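Local coordinates for protein 6-phosphogluconate dehydratase (Shewanella oneidensis, PDB 2GP4) that catalyses the dehydration of 6-phosphogluconate to 2-dehydro-3-deoxy-6-phosphogluconate, probably in the Entner-Doudoroff pathway, and is seen here without its iron-sulfur cluster, at residues A[133-138]-A[175-180]; A[148-153]-A[181-186]; A[168-173]-A[193-198]; A[330-335]-A[623-628]. All coordinates share one frame; numbering follows the deposited sequence.

Interaction 1 of 4, residues A[133-138]-A[175-180]; sequences DGVTQG and DKIVPG
Lys176 and Ile177 lie against the loop 133-138 and meet Val135, Gln137 and the backbone of Gly134. Segment 175-180 carries the C-D-K-x-x-P-G signature of the dihydroxy-acid and 6-phosphogluconate dehydratase family, whose cysteine is a cluster ligand in relatives. The model is the cluster-free form; by analogy with relatives, this contact probably lies close to where the cluster would bind. Val135 lies obliquely across the aliphatic part of Lys176: its CG1 touches Lys176 CE at 3.5 Å and also rests near Lys176 CG. Beyond that hydrophobic run the lysine reaches the amide of Gln137, with NZ giving a hydrogen bond of 2.9 Å to Gln137 OE1. The approach is bent, 118° at the oxygen, and the donor is tilted 24° from the carbonyl plane. Two kinks aim the amine there: the lysine chain folds at chi2 (-97°) and again at chi4, while the glutamine bends at its own chi2, and the two side chains cross at about a right angle. Next along, Ile177 turns its CB toward the loop and presses CD1 on Val135 CG1 at 3.7 Å.

Farther out, Ile177 and Asp133 both touch Ile152 of helix 145-160, and Thr136 OG1 hydrogen-bonds Gly141 O, tying the loop to its own continuation. The next residue after Ile177, Val178, is the N-cap of helix 179-186, so the signature runs straight from the lysine contact into that helix. Where the isoleucine meets the loop backbone, Ile177 CD1 sits 3.6 Å from Gly134 C.

Interaction 2 of 4, residues A[148-153]-A[181-186]; sequences SREVIA and LLIGAL
Ile183 points into helix 145-160 and splits its two branches between two partners one helical turn apart. CG2 lies against Ala153 CB at 3.9 Å, while CD1 reaches across to Arg149, which it meets at about a right angle. There the methyl sits over one face of the guanidinium, 3.7 Å from Arg149 NE, and it also touches CD of the same side chain. The arginine starts with CG anti to the backbone N (chi1 177°) and then bends at chi3 (78°), which carries the flat group round over the isoleucine. Its edge is turned instead to Glu150: NE and NH2 both give hydrogen bonds to the single oxygen OE2, side-on, with Arg149 NE at 2.9 Å from Glu150 OE2. Outside this pair Arg149 NH2 also bonds Gly617 O and NH1 bonds His326 ND1, while Glu150 OE1 takes the backbone N of Ser620. So the buried charges are matched to each other and to several partners, which probably restricts rotation of the guanidinium.

On the other flank Ile152 meets Leu181 through CG2, which lies 3.5 Å from Leu181 N. Between the two flanks the backbones nearly touch: Ala153 and Gly184 have CA atoms 4.1 Å apart, and Gly184 CA makes a CA-H...O contact with Ala153 O. The segment axes come within 7.9 Å at a signed crossing of -37°. A glycine set against the carbonyl of an alanine on the partner helix is characteristic of tight helix-helix packing in a largely helical domain, here that of the N-terminal part of the enzyme.

Interaction 3 of 4, residues A[168-173]-A[193-198]; sequences ALLLGI and MLFVPA
Leu170 and Phe195 are paired neighbours on parallel strands, 168-171 and 193-195, the two strands of a beta-alpha-beta unit with helix 179-186 between them. Leu170 CB opens the contact beside the ring, 3.9 Å from Phe195 CD2. With CG set anti to the carbonyl carbon (chi1 -49°), the chain swings over the ring and CD1 ends above its face, offset toward the rim, 3.5 Å from Phe195 CZ; it is a CH-pi contact 23° off the normal. The same methyl also nears the selenium of Met193, a selenomethionine. A serine in place of Phe195 would probably leave that methyl without its ring face and open a gap toward Leu181 and Leu182 of the helix. On the other face of the sheet Leu169 CD2 meets Val196 CG2 at 3.8 Å, and beyond them lies helix 272-287. Strand 120-124 pairs antiparallel with the other edge of strand 167-171, which is therefore the central one of three.

The backbone ladder tightens along the chain. Leu194 N reaches Ala168 O only weakly at 3.4 Å, Leu170 N bonds Leu194 O at 3.1 Å, and Val196 N meets Leu170 O at 2.8 Å with an N-H...O angle of 171°.

Interaction 4 of 4, residues A[330-335]-A[623-628]; sequences AARAAG and AIDELY
A salt-bridge network of Arg332, Asp625 and Glu626 fastens the C-terminal tail to the end of helix 322-333. Arg332 leaves the helix with CG anti to the backbone N (chi1 -165°) and bends at chi2 (60°), which brings the guanidinium to the tail. It grips Asp625 end-on: Arg332 NH2 to Asp625 OD1 at 2.7 Å and NH1 to Asp625 OD2 at 3.0 Å, each oxygen using its syn lone pair. The planes are only 6° apart, so the paired bonds keep the two groups nearly coplanar and resist rotation of either. Glu626 comes in obliquely, its OE2 3.3 Å from Arg332 NH2 and well out of the guanidinium plane, so charge alone acts there; this oxygen also pairs with Arg619. Ala623 CB lies over one guanidinium face and touches Arg332 O at 3.4 Å. With a leucine in place of Arg332, Asp625 would probably lose both its paired donors and the tail one of its ties to the helix.

Two waters donate to Ala333 O; one accepts from Ile624 N, the other also donates to Asp625 OD2. Gly335, at positive phi, bonds Arg332 O through its N, and Ile336 N reaches Ala331 O, completing a Schellman motif, the helix C-cap against which the tail is laid.

Interactions 2 and 3 are buried, interaction 4 is partly so, and interaction 1 lies at the surface. Helix 179-186 ties the set together: interaction 1 enters it, interaction 2 packs it on helix 145-160, and interaction 3 pairs the strands before and after it, with Leu181 and Ala185 touching Gly172 and Met193. Leu182 and Leu186 on that helix also meet Ala330 and Ala333, which links interactions 2 and 4. The chemistry differs with place: a backbone ladder and apolar faces in 3, close helices beside a buried ion pair in 2, one lysine-amide bond in 1, and charges with waters in 4, which joins segments far apart in sequence.

Interaction 1 of 4, residues A[133-138]-A[175-180]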
loop_
_atom_site.group_PDB
_atom_site.type_symbol
_atom_site.label_atom_id
_atom_site.label_comp_id
_atom_site.label_asym_id
_atom_site.label_seq_id
_atom_site.Cartn_x
_atom_site.Cartn_y
_atom_site.Cartn_z
ATOM N N ASP A 133 -4.345 2.983 18.593
ATOM C CA ASP A 133 -2.899 3.184 18.530
ATOM C C ASP A 133 -2.398 3.915 17.273
ATOM O O ASP A 133 -2.871 3.661 16.164
ATOM C CB ASP A 133 -2.222 1.820 18.666
ATOM C CG ASP A 133 -0.726 1.904 18.588
ATOM O OD1 ASP A 133 -0.148 2.852 19.169
ATOM O OD2 ASP A 133 -0.130 1.018 17.941
ATOM N N GLY A 134 -1.417 4.797 17.459
ATOM C CA GLY A 134 -0.909 5.659 16.386
ATOM C C GLY A 134 0.170 5.048 15.507
ATOM O O GLY A 134 0.023 3.914 15.044
ATOM N N VAL A 135 1.246 5.799 15.266
ATOM C CA VAL A 135 2.354 5.312 14.424
ATOM C C VAL A 135 3.597 4.930 15.240
ATOM O O VAL A 135 3.688 5.245 16.431
ATOM C CB VAL A 135 2.738 6.320 13.287
ATOM C CG1 VAL A 135 1.497 6.857 12.593
ATOM C CG2 VAL A 135 3.593 7.465 13.812
ATOM N N THR A 136 4.545 4.246 14.596
ATOM C CA THR A 136 5.833 3.903 15.221
ATOM C C THR A 136 6.980 3.803 14.213
ATOM O O THR A 136 7.186 2.758 13.594
ATOM C CB THR A 136 5.761 2.600 16.057
ATOM O OG1 THR A 136 7.087 2.120 16.313
ATOM C CG2 THR A 136 4.975 1.528 15.327
ATOM N N GLN A 137 7.727 4.896 14.064
ATOM C CA GLN A 137 8.860 4.942 13.138
ATOM C C GLN A 137 10.067 5.636 13.771
ATOM O O GLN A 137 10.475 6.719 13.336
ATOM C CB GLN A 137 8.486 5.643 11.816
ATOM C CG GLN A 137 6.995 5.926 11.584
ATOM C CD GLN A 137 6.567 7.321 12.035
ATOM O OE1 GLN A 137 5.875 8.029 11.305
ATOM N NE2 GLN A 137 6.972 7.716 13.239
ATOM N N GLY A 138 10.636 5.013 14.800
ATOM C CA GLY A 138 11.856 5.533 15.426
ATOM C C GLY A 138 13.089 5.146 14.622
ATOM O O GLY A 138 13.145 5.369 13.408
ATOM N N ASP A 175 -0.901 4.934 5.657
ATOM C CA ASP A 175 0.219 3.965 5.639
ATOM C C ASP A 175 0.157 2.848 6.686
ATOM O O ASP A 175 -0.174 1.712 6.356
ATOM C CB ASP A 175 1.589 4.675 5.664
ATOM C CG ASP A 175 2.770 3.695 5.608
ATOM O OD1 ASP A 175 2.730 2.726 4.810
ATOM O OD2 ASP A 175 3.747 3.899 6.370
ATOM N N LYS A 176 0.513 3.163 7.927
ATOM C CA LYS A 176 0.455 2.188 9.016
ATOM C C LYS A 176 -0.956 2.148 9.608
ATOM O O LYS A 176 -1.505 1.065 9.895
ATOM C CB LYS A 176 1.522 2.464 10.090
ATOM C CG LYS A 176 1.779 3.942 10.396
ATOM C CD LYS A 176 2.981 4.498 9.628
ATOM C CE LYS A 176 2.855 6.020 9.469
ATOM N NZ LYS A 176 4.161 6.743 9.424
ATOM N N ILE A 177 -1.539 3.332 9.771
ATOM C CA ILE A 177 -2.931 3.452 10.160
ATOM C C ILE A 177 -3.754 3.505 8.875
ATOM O O ILE A 177 -3.271 3.974 7.845
ATOM C CB ILE A 177 -3.171 4.695 11.046
ATOM C CG1 ILE A 177 -2.068 4.806 12.102
ATOM C CG2 ILE A 177 -4.530 4.619 11.722
ATOM C CD1 ILE A 177 -2.111 6.069 12.930
ATOM N N VAL A 178 -4.990 3.023 8.948
ATOM C CA VAL A 178 -5.878 2.785 7.795
ATOM C C VAL A 178 -5.910 1.286 7.484
ATOM O O VAL A 178 -6.960 0.679 7.642
ATOM C CB VAL A 178 -5.608 3.657 6.524
ATOM C CG1 VAL A 178 -6.335 3.081 5.322
ATOM C CG2 VAL A 178 -6.048 5.090 6.736
ATOM N N PRO A 179 -4.770 0.680 7.068
ATOM C CA PRO A 179 -4.829 -0.759 6.822
ATOM C C PRO A 179 -5.175 -1.544 8.079
ATOM O O PRO A 179 -5.961 -2.492 8.006
ATOM C CB PRO A 179 -3.408 -1.092 6.356
ATOM C CG PRO A 179 -2.872 0.194 5.834
ATOM C CD PRO A 179 -3.422 1.204 6.776
ATOM N N GLY A 180 -4.599 -1.140 9.209
ATOM C CA GLY A 180 -4.913 -1.717 10.509
ATOM C C GLY A 180 -6.371 -1.545 10.880
ATOM O O GLY A 180 -7.026 -2.496 11.306
#

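Interaction 2 of 4, residues A[148-153]-A[181-186]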
loop_
_atom_site.group_PDB
_atom_site.type_symbol
_atom_site.label_atom_id
_atom_site.label_comp_id
_atom_site.label_asym_id
_atom_site.label_seq_id
_atom_site.Cartn_x
_atom_site.Cartn_y
_atom_site.Cartn_z
ATOM N N SER A 148 2.667 -2.738 14.374
ATOM C CA SER A 148 1.638 -1.820 14.873
ATOM C C SER A 148 0.327 -1.881 14.082
ATOM O O SER A 148 -0.730 -1.544 14.612
ATOM C CB SER A 148 2.152 -0.380 14.910
ATOM O OG SER A 148 2.391 0.107 13.604
ATOM N N ARG A 149 0.402 -2.297 12.820
ATOM C CA ARG A 149 -0.802 -2.550 12.028
ATOM C C ARG A 149 -1.645 -3.639 12.686
ATOM O O ARG A 149 -2.859 -3.494 12.810
ATOM C CB ARG A 149 -0.457 -2.953 10.591
ATOM C CG ARG A 149 -1.679 -3.292 9.744
ATOM C CD ARG A 149 -1.287 -3.995 8.463
ATOM N NE ARG A 149 -0.961 -5.404 8.682
ATOM C CZ ARG A 149 -0.480 -6.226 7.750
ATOM N NH1 ARG A 149 -0.244 -5.795 6.513
ATOM N NH2 ARG A 149 -0.223 -7.489 8.066
ATOM N N GLU A 150 -0.989 -4.716 13.112
ATOM C CA GLU A 150 -1.673 -5.822 13.772
ATOM C C GLU A 150 -2.275 -5.364 15.102
ATOM O O GLU A 150 -3.404 -5.754 15.455
ATOM C CB GLU A 150 -0.729 -7.014 13.971
ATOM C CG GLU A 150 -0.068 -7.524 12.673
ATOM C CD GLU A 150 -1.079 -8.107 11.702
ATOM O OE1 GLU A 150 -1.438 -9.292 11.862
ATOM O OE2 GLU A 150 -1.529 -7.379 10.789
ATOM N N VAL A 151 -1.531 -4.515 15.816
ATOM C CA VAL A 151 -1.989 -3.970 17.090
ATOM C C VAL A 151 -3.221 -3.087 16.885
ATOM O O VAL A 151 -4.196 -3.223 17.621
ATOM C CB VAL A 151 -0.863 -3.219 17.843
ATOM C CG1 VAL A 151 -1.389 -2.614 19.149
ATOM C CG2 VAL A 151 0.302 -4.152 18.125
ATOM N N ILE A 152 -3.176 -2.207 15.879
ATOM C CA ILE A 152 -4.314 -1.333 15.501
ATOM C C ILE A 152 -5.566 -2.148 15.128
ATOM O O ILE A 152 -6.673 -1.822 15.559
ATOM C CB ILE A 152 -3.930 -0.350 14.338
ATOM C CG1 ILE A 152 -2.948 0.717 14.840
ATOM C CG2 ILE A 152 -5.170 0.321 13.713
ATOM C CD1 ILE A 152 -2.088 1.335 13.744
ATOM N N ALA A 153 -5.371 -3.200 14.330
ATOM C CA ALA A 153 -6.433 -4.145 13.978
ATOM C C ALA A 153 -7.114 -4.760 15.206
ATOM O O ALA A 153 -8.342 -4.834 15.277
ATOM C CB ALA A 153 -5.882 -5.247 13.068
ATOM N N LEU A 181 -6.883 -0.331 10.710
ATOM C CA LEU A 181 -8.300 -0.047 10.945
ATOM C C LEU A 181 -9.165 -0.887 10.014
ATOM O O LEU A 181 -10.126 -1.514 10.462
ATOM C CB LEU A 181 -8.602 1.436 10.744
ATOM C CG LEU A 181 -8.026 2.425 11.757
ATOM C CD1 LEU A 181 -7.873 3.806 11.119
ATOM C CD2 LEU A 181 -8.888 2.492 13.024
ATOM N N LEU A 182 -8.794 -0.920 8.732
ATOM C CA LEU A 182 -9.532 -1.673 7.720
ATOM C C LEU A 182 -9.629 -3.146 8.099
ATOM O O LEU A 182 -10.722 -3.702 8.124
ATOM C CB LEU A 182 -8.886 -1.534 6.334
ATOM C CG LEU A 182 -9.793 -1.327 5.102
ATOM C CD1 LEU A 182 -9.042 -1.605 3.802
ATOM C CD2 LEU A 182 -11.084 -2.129 5.143
ATOM N N ILE A 183 -8.485 -3.764 8.392
ATOM C CA ILE A 183 -8.428 -5.166 8.815
ATOM C C ILE A 183 -9.364 -5.418 9.997
ATOM O O ILE A 183 -10.190 -6.334 9.953
ATOM C CB ILE A 183 -6.985 -5.603 9.182
ATOM C CG1 ILE A 183 -6.093 -5.596 7.936
ATOM C CG2 ILE A 183 -6.986 -6.998 9.814
ATOM C CD1 ILE A 183 -4.600 -5.619 8.222
ATOM N N GLY A 184 -9.238 -4.595 11.041
ATOM C CA GLY A 184 -10.078 -4.716 12.230
ATOM C C GLY A 184 -11.546 -4.529 11.907
ATOM O O GLY A 184 -12.398 -5.253 12.421
ATOM N N ALA A 185 -11.839 -3.554 11.049
ATOM C CA ALA A 185 -13.205 -3.257 10.636
ATOM C C ALA A 185 -13.858 -4.445 9.925
ATOM O O ALA A 185 -15.030 -4.738 10.159
ATOM C CB ALA A 185 -13.236 -2.036 9.751
ATOM N N LEU A 186 -13.102 -5.133 9.070
ATOM C CA LEU A 186 -13.651 -6.279 8.340
ATOM C C LEU A 186 -14.047 -7.465 9.234
ATOM O O LEU A 186 -14.812 -8.334 8.806
ATOM C CB LEU A 186 -12.723 -6.706 7.199
ATOM C CG LEU A 186 -12.553 -5.653 6.094
ATOM C CD1 LEU A 186 -11.288 -5.920 5.282
ATOM C CD2 LEU A 186 -13.794 -5.546 5.194
#

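Interaction 3 of 4, residues A[168-173]-A[193-198]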
loop_
_atom_site.group_PDB
_atom_site.type_symbol
_atom_site.label_atom_id
_atom_site.label_comp_id
_atom_site.label_asym_id
_atom_site.label_seq_id
_atom_site.Cartn_x
_atom_site.Cartn_y
_atom_site.Cartn_z
ATOM N N ALA A 168 -20.348 2.567 12.005
ATOM C CA ALA A 168 -19.180 3.171 12.629
ATOM C C ALA A 168 -18.474 4.199 11.747
ATOM O O ALA A 168 -18.694 4.265 10.535
ATOM C CB ALA A 168 -18.203 2.086 13.087
ATOM N N LEU A 169 -17.639 5.012 12.390
ATOM C CA LEU A 169 -16.791 5.982 11.711
ATOM C C LEU A 169 -15.334 5.774 12.118
ATOM O O LEU A 169 -15.029 5.565 13.292
ATOM C CB LEU A 169 -17.248 7.408 12.021
ATOM C CG LEU A 169 -18.625 7.822 11.490
ATOM C CD1 LEU A 169 -19.054 9.164 12.076
ATOM C CD2 LEU A 169 -18.640 7.880 9.973
ATOM N N LEU A 170 -14.439 5.822 11.138
ATOM C CA LEU A 170 -13.027 5.556 11.376
ATOM C C LEU A 170 -12.175 6.785 11.063
ATOM O O LEU A 170 -12.210 7.303 9.946
ATOM C CB LEU A 170 -12.568 4.335 10.564
ATOM C CG LEU A 170 -13.425 3.061 10.640
ATOM C CD1 LEU A 170 -12.907 1.973 9.714
ATOM C CD2 LEU A 170 -13.525 2.533 12.070
ATOM N N LEU A 171 -11.422 7.250 12.060
ATOM C CA LEU A 171 -10.603 8.456 11.938
ATOM C C LEU A 171 -9.114 8.101 11.895
ATOM O O LEU A 171 -8.464 7.995 12.941
ATOM C CB LEU A 171 -10.883 9.421 13.105
ATOM C CG LEU A 171 -12.304 9.674 13.626
ATOM C CD1 LEU A 171 -12.267 10.647 14.800
ATOM C CD2 LEU A 171 -13.249 10.188 12.549
ATOM N N GLY A 172 -8.571 7.924 10.694
ATOM C CA GLY A 172 -7.200 7.438 10.552
ATOM C C GLY A 172 -6.332 8.152 9.534
ATOM O O GLY A 172 -6.816 8.616 8.498
ATOM N N ILE A 173 -5.035 8.207 9.833
ATOM C CA ILE A 173 -4.061 8.950 9.038
ATOM C C ILE A 173 -3.783 8.269 7.699
ATOM O O ILE A 173 -4.454 8.562 6.712
ATOM C CB ILE A 173 -2.742 9.218 9.838
ATOM C CG1 ILE A 173 -3.020 10.038 11.108
ATOM C CG2 ILE A 173 -1.685 9.922 8.961
ATOM C CD1 ILE A 173 -3.369 9.212 12.341
HETATM N N MSE A 193 -19.725 1.318 7.322
HETATM C CA MSE A 193 -18.715 2.206 7.877
HETATM C C MSE A 193 -18.167 3.147 6.825
HETATM O O MSE A 193 -18.171 2.835 5.633
HETATM C CB MSE A 193 -17.567 1.408 8.499
HETATM C CG MSE A 193 -17.952 0.604 9.730
HETATM SE SE MSE A 193 -16.442 -0.415 10.354
HETATM C CE MSE A 193 -17.336 -1.676 11.525
ATOM N N LEU A 194 -17.708 4.307 7.284
ATOM C CA LEU A 194 -17.020 5.267 6.438
ATOM C C LEU A 194 -15.738 5.710 7.111
ATOM O O LEU A 194 -15.712 5.924 8.328
ATOM C CB LEU A 194 -17.892 6.499 6.185
ATOM C CG LEU A 194 -18.893 6.479 5.032
ATOM C CD1 LEU A 194 -20.128 5.644 5.354
ATOM C CD2 LEU A 194 -19.291 7.902 4.695
ATOM N N PHE A 195 -14.680 5.838 6.314
ATOM C CA PHE A 195 -13.459 6.488 6.761
ATOM C C PHE A 195 -13.639 8.005 6.671
ATOM O O PHE A 195 -14.192 8.518 5.693
ATOM C CB PHE A 195 -12.263 6.031 5.924
ATOM C CG PHE A 195 -11.704 4.691 6.336
ATOM C CD1 PHE A 195 -12.287 3.509 5.890
ATOM C CD2 PHE A 195 -10.583 4.615 7.165
ATOM C CE1 PHE A 195 -11.767 2.271 6.264
ATOM C CE2 PHE A 195 -10.055 3.380 7.542
ATOM C CZ PHE A 195 -10.649 2.207 7.092
ATOM N N VAL A 196 -13.192 8.710 7.708
ATOM C CA VAL A 196 -13.315 10.159 7.785
ATOM C C VAL A 196 -11.914 10.779 7.862
ATOM O O VAL A 196 -11.299 10.805 8.930
ATOM C CB VAL A 196 -14.183 10.598 8.994
ATOM C CG1 VAL A 196 -14.424 12.096 8.971
ATOM C CG2 VAL A 196 -15.514 9.860 9.008
ATOM N N PRO A 197 -11.396 11.265 6.720
ATOM C CA PRO A 197 -10.028 11.779 6.673
ATOM C C PRO A 197 -9.890 13.171 7.281
ATOM O O PRO A 197 -10.853 13.947 7.298
ATOM C CB PRO A 197 -9.733 11.830 5.177
ATOM C CG PRO A 197 -11.060 12.059 4.551
ATOM C CD PRO A 197 -12.063 11.348 5.407
ATOM N N ALA A 198 -8.693 13.475 7.775
ATOM C CA ALA A 198 -8.393 14.787 8.343
ATOM C C ALA A 198 -7.930 15.765 7.262
ATOM O O ALA A 198 -8.185 16.969 7.350
ATOM C CB ALA A 198 -7.340 14.660 9.427
#

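Interaction 4 of 4, residues A[330-335]-A[623-628]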
loop_
_atom_site.group_PDB
_atom_site.type_symbol
_atom_site.label_atom_id
_atom_site.label_comp_id
_atom_site.label_asym_id
_atom_site.label_seq_id
_atom_site.Cartn_x
_atom_site.Cartn_y
_atom_site.Cartn_z
ATOM N N ALA A 330 -5.573 -6.757 3.906
ATOM C CA ALA A 330 -6.952 -6.262 3.992
ATOM C C ALA A 330 -7.896 -7.200 3.255
ATOM O O ALA A 330 -8.934 -7.577 3.790
ATOM C CB ALA A 330 -7.062 -4.847 3.442
ATOM N N ALA A 331 -7.515 -7.589 2.039
ATOM C CA ALA A 331 -8.334 -8.478 1.217
ATOM C C ALA A 331 -8.537 -9.847 1.873
ATOM O O ALA A 331 -9.646 -10.383 1.859
ATOM C CB ALA A 331 -7.736 -8.631 -0.181
ATOM N N ARG A 332 -7.465 -10.395 2.446
ATOM C CA ARG A 332 -7.516 -11.700 3.107
ATOM C C ARG A 332 -8.520 -11.720 4.245
ATOM O O ARG A 332 -9.239 -12.700 4.416
ATOM C CB ARG A 332 -6.138 -12.140 3.612
ATOM C CG ARG A 332 -6.062 -13.632 3.975
ATOM C CD ARG A 332 -6.376 -14.507 2.761
ATOM N NE ARG A 332 -6.800 -15.860 3.113
ATOM C CZ ARG A 332 -8.057 -16.209 3.382
ATOM N NH1 ARG A 332 -9.026 -15.302 3.363
ATOM N NH2 ARG A 332 -8.347 -17.473 3.673
ATOM N N ALA A 333 -8.571 -10.626 5.004
ATOM C CA ALA A 333 -9.537 -10.471 6.087
ATOM C C ALA A 333 -10.961 -10.601 5.555
ATOM O O ALA A 333 -11.844 -11.095 6.251
ATOM C CB ALA A 333 -9.344 -9.129 6.797
ATOM N N ALA A 334 -11.163 -10.173 4.312
ATOM C CA ALA A 334 -12.481 -10.185 3.675
ATOM C C ALA A 334 -12.716 -11.423 2.817
ATOM O O ALA A 334 -13.639 -11.445 1.993
ATOM C CB ALA A 334 -12.673 -8.918 2.850
ATOM N N GLY A 335 -11.880 -12.444 3.005
ATOM C CA GLY A 335 -12.014 -13.706 2.276
ATOM C C GLY A 335 -11.499 -13.676 0.846
ATOM O O GLY A 335 -11.768 -14.594 0.062
ATOM N N ALA A 623 -8.297 -14.942 9.331
ATOM C CA ALA A 623 -9.533 -14.487 8.711
ATOM C C ALA A 623 -10.685 -15.350 9.209
ATOM O O ALA A 623 -10.472 -16.499 9.609
ATOM C CB ALA A 623 -9.419 -14.577 7.202
ATOM N N ILE A 624 -11.896 -14.792 9.183
ATOM C CA ILE A 624 -13.116 -15.518 9.545
ATOM C C ILE A 624 -13.150 -16.914 8.919
ATOM O O ILE A 624 -13.330 -17.911 9.622
ATOM C CB ILE A 624 -14.396 -14.759 9.080
ATOM C CG1 ILE A 624 -14.447 -13.330 9.643
ATOM C CG2 ILE A 624 -15.659 -15.559 9.416
ATOM C CD1 ILE A 624 -15.195 -13.174 10.931
ATOM N N ASP A 625 -12.958 -16.963 7.598
ATOM C CA ASP A 625 -13.131 -18.179 6.793
ATOM C C ASP A 625 -12.151 -19.309 7.110
ATOM O O ASP A 625 -12.435 -20.476 6.829
ATOM C CB ASP A 625 -13.077 -17.842 5.297
ATOM C CG ASP A 625 -11.713 -17.341 4.853
ATOM O OD1 ASP A 625 -10.777 -18.163 4.744
ATOM O OD2 ASP A 625 -11.588 -16.126 4.588
ATOM N N GLU A 626 -10.995 -18.960 7.671
ATOM C CA GLU A 626 -9.991 -19.947 8.046
ATOM C C GLU A 626 -10.377 -20.666 9.334
ATOM O O GLU A 626 -9.733 -21.627 9.744
ATOM C CB GLU A 626 -8.622 -19.283 8.205
ATOM C CG GLU A 626 -8.028 -18.765 6.905
ATOM C CD GLU A 626 -6.696 -18.067 7.111
ATOM O OE1 GLU A 626 -6.259 -17.953 8.274
ATOM O OE2 GLU A 626 -6.089 -17.633 6.109
ATOM N N LEU A 627 -11.448 -20.184 9.973
ATOM C CA LEU A 627 -11.962 -20.790 11.197
ATOM C C LEU A 627 -13.461 -21.082 11.103
ATOM O O LEU A 627 -14.035 -21.705 11.999
ATOM C CB LEU A 627 -11.643 -19.908 12.412
ATOM C CG LEU A 627 -10.153 -19.694 12.726
ATOM C CD1 LEU A 627 -9.953 -18.515 13.656
ATOM C CD2 LEU A 627 -9.499 -20.954 13.297
ATOM N N TYR A 628 -14.076 -20.641 10.005
ATOM C CA TYR A 628 -15.502 -20.840 9.767
ATOM C C TYR A 628 -15.806 -22.291 9.391
ATOM O O TYR A 628 -15.158 -22.879 8.521
ATOM C CB TYR A 628 -16.001 -19.890 8.673
ATOM C CG TYR A 628 -17.512 -19.789 8.579
ATOM C CD1 TYR A 628 -18.235 -19.025 9.494
ATOM C CD2 TYR A 628 -18.216 -20.452 7.572
ATOM C CE1 TYR A 628 -19.617 -18.928 9.417
ATOM C CE2 TYR A 628 -19.596 -20.360 7.483
ATOM C CZ TYR A 628 -20.290 -19.595 8.409
ATOM O OH TYR A 628 -21.657 -19.496 8.338
ATOM O OXT TYR A 628 -16.707 -22.909 9.956
HETATM O O HOH W 1 -11.654 -11.800 8.844
HETATM O O HOH W 2 -12.600 -13.836 6.146
#